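Local coordinates for 6-aminohexanoate-cyclic-dimer hydrolase (Arthrobacter sp., PDB 3A2Q), which hydrolyses the 6-aminohexanoate cyclic dimer, a by-product of nylon-6 manufacture, opening one amide bond to give the linear dimer, at residues 205-209 against 312-316; 309-313 against 409-414; 317-321 against 347-351. The protein carries 1 engineered substitution. All coordinates share one frame; numbering follows the deposited sequence.

Interaction 1 (205-209 against 312-316)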
loop_
_atom_site.group_PDB
_atom_site.type_symbol
_atom_site.label_atom_id
_atom_site.label_comp_id
_atom_site.label_asym_id
_atom_site.label_seq_id
_atom_site.Cartn_x
_atom_site.Cartn_y
_atom_site.Cartn_z
ATOM N N ASN A 205 2.662 -11.269 10.599
ATOM C CA ASN A 205 2.731 -10.193 9.610
ATOM C C ASN A 205 4.168 -9.852 9.244
ATOM O O ASN A 205 4.587 -8.691 9.296
ATOM C CB ASN A 205 2.004 -8.949 10.124
ATOM C CG ASN A 205 0.525 -9.195 10.341
ATOM O OD1 ASN A 205 0.074 -9.412 11.465
ATOM N ND2 ASN A 205 -0.236 -9.181 9.258
ATOM N N VAL A 206 4.907 -10.889 8.864
ATOM C CA VAL A 206 6.304 -10.782 8.476
ATOM C C VAL A 206 7.099 -10.107 9.589
ATOM O O VAL A 206 7.831 -9.142 9.362
ATOM C CB VAL A 206 6.473 -9.995 7.149
ATOM C CG1 VAL A 206 7.864 -10.249 6.576
ATOM C CG2 VAL A 206 5.404 -10.415 6.141
ATOM N N ALA A 207 6.936 -10.635 10.798
ATOM C CA ALA A 207 7.629 -10.126 11.980
ATOM C C ALA A 207 7.384 -8.637 12.197
ATOM O O ALA A 207 8.250 -7.923 12.712
ATOM C CB ALA A 207 9.123 -10.401 11.867
ATOM N N GLY A 208 6.202 -8.175 11.804
ATOM C CA GLY A 208 5.857 -6.775 11.976
ATOM C C GLY A 208 6.140 -5.867 10.792
ATOM O O GLY A 208 5.750 -4.697 10.810
ATOM N N ALA A 209 6.807 -6.387 9.762
ATOM C CA ALA A 209 7.118 -5.578 8.587
ATOM C C ALA A 209 5.894 -5.300 7.722
ATOM O O ALA A 209 5.825 -4.260 7.060
ATOM C CB ALA A 209 8.202 -6.255 7.749
ATOM N N TYR A 312 15.845 -10.010 5.977
ATOM C CA TYR A 312 14.426 -9.862 5.714
ATOM C C TYR A 312 13.964 -10.932 4.722
ATOM O O TYR A 312 12.882 -11.506 4.860
ATOM C CB TYR A 312 14.156 -8.462 5.158
ATOM C CG TYR A 312 12.695 -8.124 4.998
ATOM C CD1 TYR A 312 11.801 -8.277 6.059
ATOM C CD2 TYR A 312 12.206 -7.631 3.792
ATOM C CE1 TYR A 312 10.454 -7.948 5.918
ATOM C CE2 TYR A 312 10.864 -7.296 3.642
ATOM C CZ TYR A 312 9.995 -7.458 4.705
ATOM O OH TYR A 312 8.668 -7.143 4.545
ATOM N N SER A 313 14.796 -11.197 3.720
ATOM C CA SER A 313 14.481 -12.190 2.699
ATOM C C SER A 313 14.288 -13.572 3.320
ATOM O O SER A 313 13.388 -14.313 2.931
ATOM C CB SER A 313 15.608 -12.249 1.658
ATOM O OG SER A 313 15.235 -13.065 0.558
ATOM N N THR A 314 15.142 -13.912 4.278
ATOM C CA THR A 314 15.055 -15.205 4.949
ATOM C C THR A 314 13.725 -15.331 5.687
ATOM O O THR A 314 13.079 -16.375 5.650
ATOM C CB THR A 314 16.219 -15.385 5.936
ATOM O OG1 THR A 314 17.453 -15.386 5.205
ATOM C CG2 THR A 314 16.075 -16.699 6.709
ATOM N N ILE A 315 13.312 -14.254 6.348
ATOM C CA ILE A 315 12.046 -14.262 7.063
ATOM C C ILE A 315 10.916 -14.418 6.053
ATOM O O ILE A 315 9.951 -15.144 6.296
ATOM C CB ILE A 315 11.861 -12.961 7.864
ATOM C CG1 ILE A 315 12.886 -12.911 8.995
ATOM C CG2 ILE A 315 10.436 -12.878 8.399
ATOM C CD1 ILE A 315 12.929 -11.590 9.739
ATOM N N CYS A 316 11.049 -13.748 4.911
ATOM C CA CYS A 316 10.039 -13.826 3.863
ATOM C C CYS A 316 9.915 -15.249 3.304
ATOM O O CYS A 316 8.813 -15.692 2.979
ATOM C CB CYS A 316 10.362 -12.841 2.737
ATOM S SG CYS A 316 9.960 -11.115 3.137
#

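Interaction 2 (309-313 against 409-414)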
loop_
_atom_site.group_PDB
_atom_site.type_symbol
_atom_site.label_atom_id
_atom_site.label_comp_id
_atom_site.label_asym_id
_atom_site.label_seq_id
_atom_site.Cartn_x
_atom_site.Cartn_y
_atom_site.Cartn_z
ATOM N N LEU A 309 18.330 -6.415 4.278
ATOM C CA LEU A 309 17.461 -7.052 3.301
ATOM C C LEU A 309 17.711 -8.551 3.180
ATOM O O LEU A 309 16.793 -9.314 2.871
ATOM C CB LEU A 309 17.598 -6.381 1.929
ATOM C CG LEU A 309 16.410 -6.602 0.982
ATOM C CD1 LEU A 309 15.122 -6.096 1.633
ATOM C CD2 LEU A 309 16.652 -5.876 -0.326
ATOM N N LYS A 310 18.948 -8.975 3.425
ATOM C CA LYS A 310 19.271 -10.397 3.343
ATOM C C LYS A 310 18.502 -11.133 4.438
ATOM O O LYS A 310 17.896 -12.181 4.196
ATOM C CB LYS A 310 20.774 -10.620 3.527
ATOM C CG LYS A 310 21.196 -12.065 3.356
ATOM C CD LYS A 310 22.668 -12.256 3.678
ATOM C CE LYS A 310 23.074 -13.715 3.531
ATOM N NZ LYS A 310 22.277 -14.603 4.416
ATOM N N ASP A 311 18.526 -10.563 5.639
ATOM C CA ASP A 311 17.834 -11.130 6.791
ATOM C C ASP A 311 16.328 -11.092 6.577
ATOM O O ASP A 311 15.616 -12.015 6.951
ATOM C CB ASP A 311 18.176 -10.343 8.056
ATOM C CG ASP A 311 19.653 -10.363 8.372
ATOM O OD1 ASP A 311 20.191 -11.459 8.643
ATOM O OD2 ASP A 311 20.278 -9.283 8.346
ATOM N N TYR A 312 15.845 -10.010 5.977
ATOM C CA TYR A 312 14.426 -9.862 5.714
ATOM C C TYR A 312 13.964 -10.932 4.722
ATOM O O TYR A 312 12.882 -11.506 4.860
ATOM C CB TYR A 312 14.156 -8.462 5.158
ATOM C CG TYR A 312 12.695 -8.124 4.998
ATOM C CD1 TYR A 312 11.801 -8.277 6.059
ATOM C CD2 TYR A 312 12.206 -7.631 3.792
ATOM C CE1 TYR A 312 10.454 -7.948 5.918
ATOM C CE2 TYR A 312 10.864 -7.296 3.642
ATOM C CZ TYR A 312 9.995 -7.458 4.705
ATOM O OH TYR A 312 8.668 -7.143 4.545
ATOM N N SER A 313 14.796 -11.197 3.720
ATOM C CA SER A 313 14.481 -12.190 2.699
ATOM C C SER A 313 14.288 -13.572 3.320
ATOM O O SER A 313 13.388 -14.313 2.931
ATOM C CB SER A 313 15.608 -12.249 1.658
ATOM O OG SER A 313 15.235 -13.065 0.558
ATOM N N GLY A 409 19.222 -17.795 -4.215
ATOM C CA GLY A 409 19.180 -17.311 -2.838
ATOM C C GLY A 409 18.214 -16.245 -2.345
ATOM O O GLY A 409 17.704 -16.338 -1.225
ATOM N N ARG A 410 17.946 -15.236 -3.160
ATOM C CA ARG A 410 17.073 -14.168 -2.697
ATOM C C ARG A 410 15.765 -13.926 -3.445
ATOM O O ARG A 410 15.592 -14.336 -4.589
ATOM C CB ARG A 410 17.882 -12.867 -2.621
ATOM C CG ARG A 410 17.115 -11.626 -2.173
ATOM C CD ARG A 410 18.039 -10.429 -2.003
ATOM N NE ARG A 410 19.034 -10.640 -0.963
ATOM C CZ ARG A 410 19.859 -9.696 -0.528
ATOM N NH1 ARG A 410 19.799 -8.479 -1.046
ATOM N NH2 ARG A 410 20.744 -9.966 0.420
ATOM N N GLN A 411 14.849 -13.250 -2.754
ATOM C CA GLN A 411 13.523 -12.894 -3.257
ATOM C C GLN A 411 13.635 -12.253 -4.645
ATOM O O GLN A 411 14.529 -11.443 -4.892
ATOM C CB GLN A 411 12.867 -11.897 -2.294
ATOM C CG GLN A 411 11.358 -11.998 -2.180
ATOM C CD GLN A 411 10.911 -13.236 -1.430
ATOM O OE1 GLN A 411 9.716 -13.472 -1.254
ATOM N NE2 GLN A 411 11.872 -14.033 -0.981
ATOM N N SER A 412 12.727 -12.613 -5.548
ATOM C CA SER A 412 12.751 -12.059 -6.901
ATOM C C SER A 412 12.483 -10.554 -6.869
ATOM O O SER A 412 12.983 -9.810 -7.710
ATOM C CB SER A 412 11.718 -12.767 -7.795
ATOM O OG SER A 412 10.415 -12.696 -7.246
ATOM N N ALA A 413 11.716 -10.110 -5.878
ATOM C CA ALA A 413 11.391 -8.695 -5.742
ATOM C C ALA A 413 12.568 -7.890 -5.202
ATOM O O ALA A 413 12.554 -6.661 -5.237
ATOM C CB ALA A 413 10.179 -8.523 -4.830
ATOM N N PHE A 414 13.587 -8.582 -4.704
ATOM C CA PHE A 414 14.759 -7.910 -4.153
ATOM C C PHE A 414 15.943 -7.861 -5.113
ATOM O O PHE A 414 17.061 -7.583 -4.695
ATOM C CB PHE A 414 15.207 -8.584 -2.851
ATOM C CG PHE A 414 14.188 -8.521 -1.741
ATOM C CD1 PHE A 414 13.129 -7.619 -1.792
ATOM C CD2 PHE A 414 14.309 -9.343 -0.624
ATOM C CE1 PHE A 414 12.210 -7.537 -0.749
ATOM C CE2 PHE A 414 13.389 -9.264 0.428
ATOM C CZ PHE A 414 12.340 -8.358 0.362
HETATM O O HOH W 1 16.153 -15.599 1.063
#

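Interaction 3 (317-321 against 347-351)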
loop_
_atom_site.group_PDB
_atom_site.type_symbol
_atom_site.label_atom_id
_atom_site.label_comp_id
_atom_site.label_asym_id
_atom_site.label_seq_id
_atom_site.Cartn_x
_atom_site.Cartn_y
_atom_site.Cartn_z
ATOM N N ASP A 317 11.036 -15.963 3.197
ATOM C CA ASP A 317 10.989 -17.337 2.693
ATOM C C ASP A 317 10.090 -18.173 3.595
ATOM O O ASP A 317 9.245 -18.925 3.119
ATOM C CB ASP A 317 12.382 -17.971 2.662
ATOM C CG ASP A 317 13.267 -17.400 1.573
ATOM O OD1 ASP A 317 12.724 -16.866 0.583
ATOM O OD2 ASP A 317 14.506 -17.500 1.702
ATOM N N VAL A 318 10.291 -18.030 4.900
ATOM C CA VAL A 318 9.515 -18.762 5.897
ATOM C C VAL A 318 8.046 -18.362 5.874
ATOM O O VAL A 318 7.164 -19.217 5.959
ATOM C CB VAL A 318 10.098 -18.529 7.316
ATOM C CG1 VAL A 318 9.162 -19.098 8.393
ATOM C CG2 VAL A 318 11.468 -19.177 7.413
ATOM N N ALA A 319 7.784 -17.065 5.741
ATOM C CA ALA A 319 6.413 -16.560 5.718
ATOM C C ALA A 319 5.597 -17.083 4.538
ATOM O O ALA A 319 4.455 -17.501 4.709
ATOM C CB ALA A 319 6.416 -15.031 5.710
ATOM N N ILE A 320 6.171 -17.052 3.340
ATOM C CA ILE A 320 5.453 -17.541 2.170
ATOM C C ILE A 320 5.259 -19.050 2.283
ATOM O O ILE A 320 4.188 -19.572 1.987
ATOM C CB ILE A 320 6.207 -17.217 0.861
ATOM C CG1 ILE A 320 6.233 -15.701 0.644
ATOM C CG2 ILE A 320 5.513 -17.896 -0.324
ATOM C CD1 ILE A 320 4.851 -15.087 0.521
ATOM N N ALA A 321 6.301 -19.742 2.719
ATOM C CA ALA A 321 6.245 -21.189 2.878
ATOM C C ALA A 321 5.101 -21.585 3.803
ATOM O O ALA A 321 4.329 -22.493 3.501
ATOM C CB ALA A 321 7.563 -21.702 3.437
ATOM N N MET A 347 10.606 -20.824 -2.521
ATOM C CA MET A 347 10.748 -20.377 -1.137
ATOM C C MET A 347 10.423 -21.492 -0.144
ATOM O O MET A 347 10.869 -21.459 1.005
ATOM C CB MET A 347 9.847 -19.163 -0.882
ATOM C CG MET A 347 10.204 -17.953 -1.730
ATOM S SD MET A 347 9.130 -16.542 -1.429
ATOM C CE MET A 347 7.805 -16.883 -2.521
ATOM N N VAL A 348 9.644 -22.473 -0.585
ATOM C CA VAL A 348 9.281 -23.602 0.265
ATOM C C VAL A 348 10.549 -24.370 0.609
ATOM O O VAL A 348 10.783 -24.729 1.760
ATOM C CB VAL A 348 8.296 -24.556 -0.451
ATOM C CG1 VAL A 348 7.972 -25.746 0.446
ATOM C CG2 VAL A 348 7.026 -23.817 -0.814
ATOM N N LYS A 349 11.374 -24.608 -0.406
ATOM C CA LYS A 349 12.626 -25.327 -0.226
ATOM C C LYS A 349 13.567 -24.509 0.643
ATOM O O LYS A 349 14.165 -25.028 1.585
ATOM C CB LYS A 349 13.277 -25.596 -1.586
ATOM C CG LYS A 349 14.565 -26.400 -1.523
ATOM C CD LYS A 349 15.094 -26.679 -2.923
ATOM C CE LYS A 349 16.363 -27.511 -2.884
ATOM N NZ LYS A 349 17.440 -26.819 -2.129
ATOM N N ARG A 350 13.693 -23.223 0.334
ATOM C CA ARG A 350 14.572 -22.363 1.113
ATOM C C ARG A 350 14.156 -22.327 2.581
ATOM O O ARG A 350 15.003 -22.348 3.473
ATOM C CB ARG A 350 14.589 -20.940 0.540
ATOM C CG ARG A 350 15.289 -20.830 -0.811
ATOM C CD ARG A 350 15.949 -19.470 -0.981
ATOM N NE ARG A 350 14.990 -18.382 -1.144
ATOM C CZ ARG A 350 14.393 -18.074 -2.291
ATOM N NH1 ARG A 350 14.654 -18.772 -3.386
ATOM N NH2 ARG A 350 13.545 -17.056 -2.347
ATOM N N ALA A 351 12.852 -22.284 2.832
ATOM C CA ALA A 351 12.357 -22.246 4.206
ATOM C C ALA A 351 12.836 -23.473 4.970
ATOM O O ALA A 351 13.216 -23.385 6.139
ATOM C CB ALA A 351 10.834 -22.182 4.216
#

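Interaction 1 (205-209 against 312-316)
The ring of Tyr312 meets Val206 and Ala209 obliquely at its CE1 corner, while Cys316 SG, one turn on, lies over the centre of one face, 3.9 Å above the plane. Val206 CG1 comes within 3.5 Å of Tyr312 CE1, and Ala209 CB lies 3.4 Å from both Tyr312 CE1 and Tyr312 OH. Tyr312 CG stands anti to the backbone N (chi1 -173°), which carries the ring across to residues 205-209. The hydroxyl of this buried tyrosine makes a weak hydrogen bond with Ala171 O. Val206 CG1 is shared three ways: besides the ring it touches Ile315 CG2 at 4.1 Å and Cys316 SG at 4.1 Å. Ala207 CB is looser, 4.5 Å from Ile315 CG2. No hydrogen bond crosses between the segments; the touching atoms are methyls, ring carbons, a sulfur and the Tyr312 hydroxyl. Val206 and Cys316 both touch bound 6-aminohexanoic acid, which makes this joint part of the pocket wall. It joins the left-handed turn at 205-207 (phi about 55°), at the end of 202-207, to helix 308-331. Helix 356-378 covers Ile315 with Cys362, Val363 and Leu366, and its Arg367 bonds Ala207 O; His211 of strand 211-216 bonds Ala209 O.

Interaction 2 (309-313 against 409-414)
Ser313 and Gln411 bring the two backbones closest, CA to CA 6.1 Å, where helix 309-313 meets a loop with a short 3-10 turn at 412-413. Gln411 N gives a weak hydrogen bond to Ser313 OG (3.3 Å, N-H...O angle 158°). That hydroxyl also donates to a water 2.7 Å from OG, which donates to Gly409 O at 2.9 Å, linking helix and loop twice. Phe414 CG, anti to the carbonyl carbon (chi1 -63°), points the ring at the helix. The ring is sandwiched: Leu309 CD1 sits over one face in a CH-pi contact, 3.8 Å from the centroid and 11° off the normal, and Gln411 CG covers the opposite face, with Ser313 CA at the edge. Phe414 CZ reaches Tyr312 CD2 at 3.5 Å, the rings meeting rim to rim. With an alanine here, Leu309 CD1 would probably lose the face it rests on and a gap would open beside Tyr312 and Gln411 CG. The poorly ordered Arg410 lays a guanidinium face over Leu309 C and Lys310 N. Gln411 and Phe414 touch bound 6-aminohexanoic acid, and Asn125 ND2 donates to Gln411 OE1. Helix 416-422 backs the contact with Leu419 on Leu309 and Leu422 on Phe414; helix 356-378 sets Leu366 against Tyr312.

Interaction 3 (317-321 against 347-351)
Ala321 and Ala351 meet methyl to methyl where helices 308-331 and 342-352 cross, with CB to CB only 3.4 Å, tighter than usual. Ala321 CB also rests on the backbone of the other helix, 4.1 Å from Val348 CA. Small residues here match the short separation of the segment axes, 7.9 Å at a crossing angle of -118°. Beside this centre, on the pocket side, Met347 crosses Ile320 at a slant. Its methyl presses on the branch methyl (CE to Ile320 CG2 3.3 Å, again tight), its sulfur lies 3.7 Å from Ile320 CG1, and the bend at chi3 folds CE back onto the isoleucine. Ile320 in turn touches bound 6-aminohexanoic acid and Met123. Farther out, Met347 CG passes Asp317 OD1 at 3.6 Å. At the polar edge Arg350 grips this carboxylate side-on: NE donates to Asp317 OD2 at 3.0 Å and NH2 to Asp317 OD1 at 3.0 Å. The planes are turned 63° apart: OD1 is met on its syn side but well out of the carboxylate plane, by a bent bond, whereas NE approaches OD2 from 44° above that plane. Glu346 takes Arg350 NH1 in a second salt bridge, and Gln411 NE2 bonds Asp317 OD1 weakly. Buried Asp317, thus compensated, is likely to stay ionised; the pair probably helps hold the helix crossing, and Asp317 may help Asn125, which bonds Gln411 OE1, to position that pocket residue.

All three contacts use helix 308-331, whose successive turns serve them in the order 309-313, 312-316 and 317-321. Interactions 1 and 2 share Tyr312 and Ser313 and have centres 10 Å apart; interaction 3 lies about 11 Å, centre to centre, from either. Along the chain, interaction 1 comes first, reaching back to 205-209, while interaction 3 is nested inside the span closed by interaction 2. Gln411 lies where all three come close: its OE1 packs 4.1 Å from Cys316 CB and 3.1 Å from Met347 SD. Helix 308-331 thus packs against 205-209 and the 409-414 loop at the 6-aminohexanoic acid pocket, while helix 342-352 backs it behind Ile320; each contact contributes at least one pocket residue.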